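Local structure of ripening-associated protein (Musa acuminata, 4PIT) at residues 20-28 with 42-53. The protein binds mannose-containing glycans as a jacalin-like banana lectin, here in complex with dimannose. The protein carries 1 engineered substitution. Numbering follows the deposited sequence.
Sequences MGPAYRIIS and VTFTYYGKTETR
Arg-25 and Thr-45 form an antiparallel hydrogen-bonded pair and Ile-26 and Phe-44 a non-hydrogen-bonded one, after which Ile-27 and Ser-28 both lie opposite Thr-43, a classic beta bulge in the hairpin of strands 25-33 and 37-46, within one of the three four-stranded sheets of the jacalin-type beta-prism. The evidence is a single forked acceptor: Thr-43 O takes Ile-27 N at 2.8 Å and Ser-28 N at 3.2 Å, while Thr-43 N returns a bond to Ser-28 O.

On the sheet face carrying Ile-26 and Phe-44, aromatic rings dominate. Tyr-24 and Phe-44 run side by side in an offset stack, with planes 8° apart and centroids 4.2 Å apart. Phe-44 reaches this position with CG between its backbone N and carbonyl carbon (chi1 59°), and the opposite face of its ring receives Glu-51 O near the rim. Tyr-24 also turns its CD1-CE1 edge onto a face of Tyr-46, the planes at 74°, which makes a T-shaped pair; Tyr-47 covers the other face of Tyr-46. Met-20, its chain bent at the thioether, brings CE to 3.7 Å from Val-42 CG1, and both side chains also rest on Phe-124 of strand 118-128, linking this sheet to its neighbour.

At the bulge, Ile-27 CD1 packs against the CG2 methyls of Thr-43 and Thr-45. Thr-43 OG1 is held by a 2.7 Å hydrogen bond to Thr-52 OG1 and by a water that reaches Ser-28 OG only weakly.

Tyr-24 CE2 lies over one face of the Arg-53 guanidinium, the two planes steeply inclined, and Arg-53 NE forms a salt bridge with Glu-51 OE2, met from above the carboxylate plane. A water in the guanidinium plane accepts from Arg-53 NH2 at 2.8 Å, donates to Met-20 O and hydrogen-bonds Tyr-24 OH, likewise at 2.8 Å.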
ATOM      1  N   MET B  20      -0.542  -7.735 -15.843  1.00 10.08           N
ATOM      2  CA  MET B  20       0.147  -7.078 -16.969  1.00 11.08           C
ATOM      3  C   MET B  20       1.654  -7.317 -16.915  1.00 14.22           C
ATOM      4  O   MET B  20       2.335  -7.256 -17.935  1.00 13.23           O
ATOM      5  CB  MET B  20      -0.154  -5.586 -16.794  1.00 15.51           C
ATOM      6  CG  MET B  20      -0.006  -4.735 -17.950  1.00 20.66           C
ATOM      7  SD  MET B  20      -0.339  -3.087 -17.217  1.00 23.37           S
ATOM      8  CE  MET B  20       0.837  -2.188 -18.211  1.00 20.50           C
ATOM      9  N   GLY B  21       2.189  -7.504 -15.717  1.00 10.64           N
ATOM     10  CA  GLY B  21       3.626  -7.574 -15.537  1.00 11.71           C
ATOM     11  C   GLY B  21       4.190  -6.168 -15.412  1.00 13.52           C
ATOM     12  O   GLY B  21       3.491  -5.169 -15.599  1.00 12.51           O
ATOM     13  N   PRO B  22       5.517  -6.095 -15.187  1.00 15.83           N
ATOM     14  CA  PRO B  22       6.175  -4.801 -14.965  1.00 16.22           C
ATOM     15  C   PRO B  22       7.030  -4.282 -16.114  1.00 19.38           C
ATOM     16  O   PRO B  22       7.771  -3.331 -15.899  1.00 18.99           O
ATOM     17  CB  PRO B  22       7.125  -5.150 -13.827  1.00 18.59           C
ATOM     18  CG  PRO B  22       7.573  -6.532 -14.149  1.00 22.50           C
ATOM     19  CD  PRO B  22       6.429  -7.212 -14.906  1.00 18.22           C
ATOM     20  N   ALA B  23       6.978  -4.908 -17.292  1.00 14.40           N
ATOM     21  CA  ALA B  23       7.916  -4.560 -18.352  1.00 14.84           C
ATOM     22  C   ALA B  23       7.512  -3.422 -19.273  1.00 16.67           C
ATOM     23  O   ALA B  23       8.366  -2.951 -20.046  1.00 16.05           O
ATOM     24  CB  ALA B  23       8.179  -5.792 -19.198  1.00 15.17           C
ATOM     25  N   TYR B  24       6.245  -2.995 -19.243  1.00 14.49           N
ATOM     26  CA  TYR B  24       5.751  -2.047 -20.241  1.00 13.94           C
ATOM     27  C   TYR B  24       5.739  -0.628 -19.756  1.00 17.16           C
ATOM     28  O   TYR B  24       5.783  -0.387 -18.539  1.00 17.86           O
ATOM     29  CB  TYR B  24       4.314  -2.448 -20.605  1.00 14.88           C
ATOM     30  CG  TYR B  24       4.137  -3.901 -20.988  1.00 14.94           C
ATOM     31  CD1 TYR B  24       5.008  -4.521 -21.884  1.00 16.45           C
ATOM     32  CD2 TYR B  24       3.059  -4.633 -20.521  1.00 15.91           C
ATOM     33  CE1 TYR B  24       4.850  -5.865 -22.232  1.00 17.27           C
ATOM     34  CE2 TYR B  24       2.865  -5.961 -20.900  1.00 15.68           C
ATOM     35  CZ  TYR B  24       3.770  -6.575 -21.742  1.00 16.74           C
ATOM     36  OH  TYR B  24       3.580  -7.901 -22.067  1.00 17.50           O
ATOM     37  N   ARG B  25       5.682   0.319 -20.717  1.00 12.84           N
ATOM     38  CA  ARG B  25       5.591   1.727 -20.359  1.00 12.81           C
ATOM     39  C   ARG B  25       4.118   2.140 -20.403  1.00 12.81           C
ATOM     40  O   ARG B  25       3.539   2.251 -21.485  1.00 11.25           O
ATOM     41  CB  ARG B  25       6.416   2.602 -21.293  1.00 12.29           C
ATOM     42  CG  ARG B  25       6.301   4.062 -20.873  1.00 17.87           C
ATOM     43  CD  ARG B  25       7.003   4.980 -21.834  1.00 21.25           C
ATOM     44  NE  ARG B  25       6.873   6.364 -21.397  1.00 26.90           N
ATOM     45  CZ  ARG B  25       7.512   7.382 -21.966  1.00 47.48           C
ATOM     46  NH1 ARG B  25       8.319   7.173 -23.003  1.00 37.00           N
ATOM     47  NH2 ARG B  25       7.344   8.616 -21.511  1.00 34.60           N
ATOM     48  N   ILE B  26       3.528   2.399 -19.242  1.00 12.26           N
ATOM     49  CA  ILE B  26       2.127   2.839 -19.196  1.00 11.43           C
ATOM     50  C   ILE B  26       2.056   4.225 -19.792  1.00 14.90           C
ATOM     51  O   ILE B  26       2.806   5.113 -19.333  1.00 15.38           O
ATOM     52  CB  ILE B  26       1.576   2.843 -17.758  1.00 13.57           C
ATOM     53  CG1 ILE B  26       1.529   1.437 -17.157  1.00 13.34           C
ATOM     54  CG2 ILE B  26       0.196   3.505 -17.681  1.00 13.58           C
ATOM     55  CD1 ILE B  26       1.578   1.522 -15.583  1.00 19.27           C
ATOM     56  N   ILE B  27       1.138   4.441 -20.763  1.00 11.48           N
ATOM     57  CA  ILE B  27       0.980   5.802 -21.304  1.00 11.97           C
ATOM     58  C   ILE B  27      -0.383   6.389 -20.924  1.00 14.54           C
ATOM     59  O   ILE B  27      -0.486   7.610 -20.831  1.00 13.62           O
ATOM     60  CB  ILE B  27       1.272   5.888 -22.803  1.00 16.08           C
ATOM     61  CG1 ILE B  27       0.324   5.051 -23.644  1.00 16.01           C
ATOM     62  CG2 ILE B  27       2.761   5.537 -23.079  1.00 17.49           C
ATOM     63  CD1 ILE B  27       0.352   5.461 -25.213  1.00 19.68           C
ATOM     64  N   SER B  28      -1.422   5.557 -20.694  1.00 10.69           N
ATOM     65  CA  SER B  28      -2.700   6.083 -20.241  1.00 10.38           C
ATOM     66  C   SER B  28      -3.506   4.987 -19.568  1.00 11.72           C
ATOM     67  O   SER B  28      -3.278   3.785 -19.789  1.00 11.48           O
ATOM     68  CB  SER B  28      -3.501   6.735 -21.359  1.00 14.56           C
ATOM     69  OG  SER B  28      -3.883   5.796 -22.343  1.00 18.90           O
ATOM     70  N   VAL B  42      -5.839  -0.267 -19.950  1.00  9.65           N
ATOM     71  CA  VAL B  42      -4.482   0.198 -19.730  1.00  8.92           C
ATOM     72  C   VAL B  42      -3.830   0.220 -21.074  1.00 11.37           C
ATOM     73  O   VAL B  42      -3.844  -0.806 -21.779  1.00 10.93           O
ATOM     74  CB  VAL B  42      -3.663  -0.652 -18.724  1.00  9.92           C
ATOM     75  CG1 VAL B  42      -2.249  -0.108 -18.532  1.00 10.18           C
ATOM     76  CG2 VAL B  42      -4.397  -0.804 -17.370  1.00 10.05           C
ATOM     77  N   THR B  43      -3.295   1.391 -21.469  1.00  9.77           N
ATOM     78  CA  THR B  43      -2.605   1.525 -22.760  1.00 10.35           C
ATOM     79  C   THR B  43      -1.142   1.711 -22.475  1.00 11.83           C
ATOM     80  O   THR B  43      -0.771   2.539 -21.632  1.00 10.96           O
ATOM     81  CB  THR B  43      -3.205   2.678 -23.599  1.00 13.87           C
ATOM     82  OG1 THR B  43      -4.602   2.423 -23.832  1.00 11.77           O
ATOM     83  CG2 THR B  43      -2.517   2.825 -24.978  1.00 13.27           C
ATOM     84  N   PHE B  44      -0.307   0.937 -23.173  1.00 10.33           N
ATOM     85  CA  PHE B  44       1.116   0.983 -22.924  1.00 10.39           C
ATOM     86  C   PHE B  44       1.896   0.832 -24.211  1.00 13.34           C
ATOM     87  O   PHE B  44       1.335   0.415 -25.235  1.00 12.83           O
ATOM     88  CB  PHE B  44       1.498  -0.144 -21.944  1.00 12.04           C
ATOM     89  CG  PHE B  44       1.155  -1.533 -22.435  1.00 13.89           C
ATOM     90  CD1 PHE B  44       2.032  -2.229 -23.268  1.00 16.21           C
ATOM     91  CD2 PHE B  44      -0.040  -2.142 -22.065  1.00 16.68           C
ATOM     92  CE1 PHE B  44       1.702  -3.507 -23.752  1.00 17.88           C
ATOM     93  CE2 PHE B  44      -0.351  -3.428 -22.531  1.00 20.10           C
ATOM     94  CZ  PHE B  44       0.530  -4.098 -23.346  1.00 17.39           C
ATOM     95  N   THR B  45       3.178   1.191 -24.167  1.00 11.99           N
ATOM     96  CA  THR B  45       4.077   1.005 -25.297  1.00 12.13           C
ATOM     97  C   THR B  45       5.170   0.042 -24.891  1.00 15.28           C
ATOM     98  O   THR B  45       5.561  -0.057 -23.714  1.00 14.95           O
ATOM     99  CB  THR B  45       4.657   2.338 -25.809  1.00 17.04           C
ATOM    100  OG1 THR B  45       5.426   2.918 -24.764  1.00 18.79           O
ATOM    101  CG2 THR B  45       3.578   3.327 -26.290  1.00 20.24           C
ATOM    102  N   TYR B  46       5.689  -0.669 -25.881  1.00 15.35           N
ATOM    103  CA  TYR B  46       6.749  -1.651 -25.665  1.00 15.64           C
ATOM    104  C   TYR B  46       7.391  -1.867 -26.997  1.00 17.34           C
ATOM    105  O   TYR B  46       6.683  -2.200 -27.942  1.00 16.28           O
ATOM    106  CB  TYR B  46       6.160  -2.955 -25.093  1.00 16.11           C
ATOM    107  CG  TYR B  46       7.169  -3.974 -24.610  1.00 16.65           C
ATOM    108  CD1 TYR B  46       8.130  -3.636 -23.655  1.00 17.83           C
ATOM    109  CD2 TYR B  46       7.077  -5.307 -24.998  1.00 16.92           C
ATOM    110  CE1 TYR B  46       9.020  -4.592 -23.155  1.00 18.22           C
ATOM    111  CE2 TYR B  46       7.958  -6.269 -24.501  1.00 17.91           C
ATOM    112  CZ  TYR B  46       8.919  -5.907 -23.573  1.00 21.53           C
ATOM    113  OH  TYR B  46       9.788  -6.865 -23.102  1.00 23.66           O
ATOM    114  N   TYR B  47       8.713  -1.597 -27.108  1.00 17.00           N
ATOM    115  CA  TYR B  47       9.440  -1.721 -28.376  1.00 15.79           C
ATOM    116  C   TYR B  47       8.740  -0.999 -29.567  1.00 20.24           C
ATOM    117  O   TYR B  47       8.629  -1.550 -30.669  1.00 20.71           O
ATOM    118  CB  TYR B  47       9.670  -3.206 -28.707  1.00 15.10           C
ATOM    119  CG  TYR B  47      10.788  -3.815 -27.888  1.00 16.02           C
ATOM    120  CD1 TYR B  47      10.535  -4.403 -26.652  1.00 17.39           C
ATOM    121  CD2 TYR B  47      12.098  -3.822 -28.357  1.00 17.69           C
ATOM    122  CE1 TYR B  47      11.556  -5.005 -25.911  1.00 18.94           C
ATOM    123  CE2 TYR B  47      13.125  -4.423 -27.630  1.00 18.72           C
ATOM    124  CZ  TYR B  47      12.854  -5.002 -26.401  1.00 20.94           C
ATOM    125  OH  TYR B  47      13.875  -5.584 -25.678  1.00 22.44           O
ATOM    126  N   GLY B  48       8.245   0.214 -29.312  1.00 18.62           N
ATOM    127  CA  GLY B  48       7.583   1.028 -30.324  1.00 19.94           C
ATOM    128  C   GLY B  48       6.162   0.644 -30.715  1.00 24.51           C
ATOM    129  O   GLY B  48       5.596   1.249 -31.628  1.00 25.52           O
ATOM    130  N   LYS B  49       5.569  -0.359 -30.044  1.00 20.33           N
ATOM    131  CA  LYS B  49       4.204  -0.787 -30.334  1.00 19.84           C
ATOM    132  C   LYS B  49       3.283  -0.350 -29.207  1.00 21.06           C
ATOM    133  O   LYS B  49       3.661  -0.476 -28.048  1.00 21.94           O
ATOM    134  CB  LYS B  49       4.144  -2.309 -30.512  1.00 22.84           C
ATOM    135  N   THR B  50       2.096   0.147 -29.549  1.00 15.90           N
ATOM    136  CA  THR B  50       1.085   0.579 -28.586  1.00 14.62           C
ATOM    137  C   THR B  50       0.012  -0.502 -28.511  1.00 18.43           C
ATOM    138  O   THR B  50      -0.468  -0.975 -29.547  1.00 18.50           O
ATOM    139  CB  THR B  50       0.506   1.940 -28.971  1.00 18.76           C
ATOM    140  OG1 THR B  50       1.576   2.879 -29.079  1.00 19.33           O
ATOM    141  CG2 THR B  50      -0.476   2.481 -27.915  1.00 22.82           C
ATOM    142  N   GLU B  51      -0.371  -0.893 -27.280  1.00 13.19           N
ATOM    143  CA  GLU B  51      -1.399  -1.909 -27.055  1.00 12.52           C
ATOM    144  C   GLU B  51      -2.307  -1.433 -25.952  1.00 12.36           C
ATOM    145  O   GLU B  51      -1.850  -0.744 -25.040  1.00 11.86           O
ATOM    146  CB  GLU B  51      -0.733  -3.246 -26.673  1.00 14.15           C
ATOM    147  CG  GLU B  51      -1.675  -4.441 -26.524  1.00 27.32           C
ATOM    148  CD  GLU B  51      -1.017  -5.755 -26.139  1.00 43.42           C
ATOM    149  OE1 GLU B  51       0.119  -6.010 -26.607  1.00 45.33           O
ATOM    150  OE2 GLU B  51      -1.658  -6.555 -25.417  1.00 25.08           O
ATOM    151  N   THR B  52      -3.551  -1.876 -25.975  1.00 11.02           N
ATOM    152  CA  THR B  52      -4.520  -1.590 -24.903  1.00  9.00           C
ATOM    153  C   THR B  52      -5.088  -2.885 -24.406  1.00 11.52           C
ATOM    154  O   THR B  52      -5.498  -3.724 -25.215  1.00 12.08           O
ATOM    155  CB  THR B  52      -5.654  -0.655 -25.402  1.00 12.53           C
ATOM    156  OG1 THR B  52      -5.090   0.606 -25.807  1.00 13.09           O
ATOM    157  CG2 THR B  52      -6.747  -0.413 -24.337  1.00 13.44           C
ATOM    158  N   ARG B  53      -5.086  -3.076 -23.073  1.00  9.25           N
ATOM    159  CA  ARG B  53      -5.736  -4.239 -22.478  1.00  8.50           C
ATOM    160  C   ARG B  53      -6.888  -3.748 -21.656  1.00  9.78           C
ATOM    161  O   ARG B  53      -6.712  -2.786 -20.892  1.00  9.99           O
ATOM    162  CB  ARG B  53      -4.751  -5.051 -21.614  1.00 10.22           C
ATOM    163  CG  ARG B  53      -3.665  -5.676 -22.485  1.00 10.71           C
ATOM    164  CD  ARG B  53      -2.694  -6.519 -21.715  1.00 13.54           C
ATOM    165  NE  ARG B  53      -1.600  -6.947 -22.593  1.00 17.85           N
ATOM    166  CZ  ARG B  53      -0.597  -7.726 -22.211  1.00 22.45           C
ATOM    167  NH1 ARG B  53       0.373  -8.039 -23.070  1.00 18.45           N
ATOM    168  NH2 ARG B  53      -0.527  -8.161 -20.957  1.00 17.47           N
TER
HETATM  169  O   HOH W   1       1.982  -9.203 -20.121  1.00 25.41           O
HETATM  170  O   HOH W   2      -6.290   3.366 -22.048  1.00 24.50           O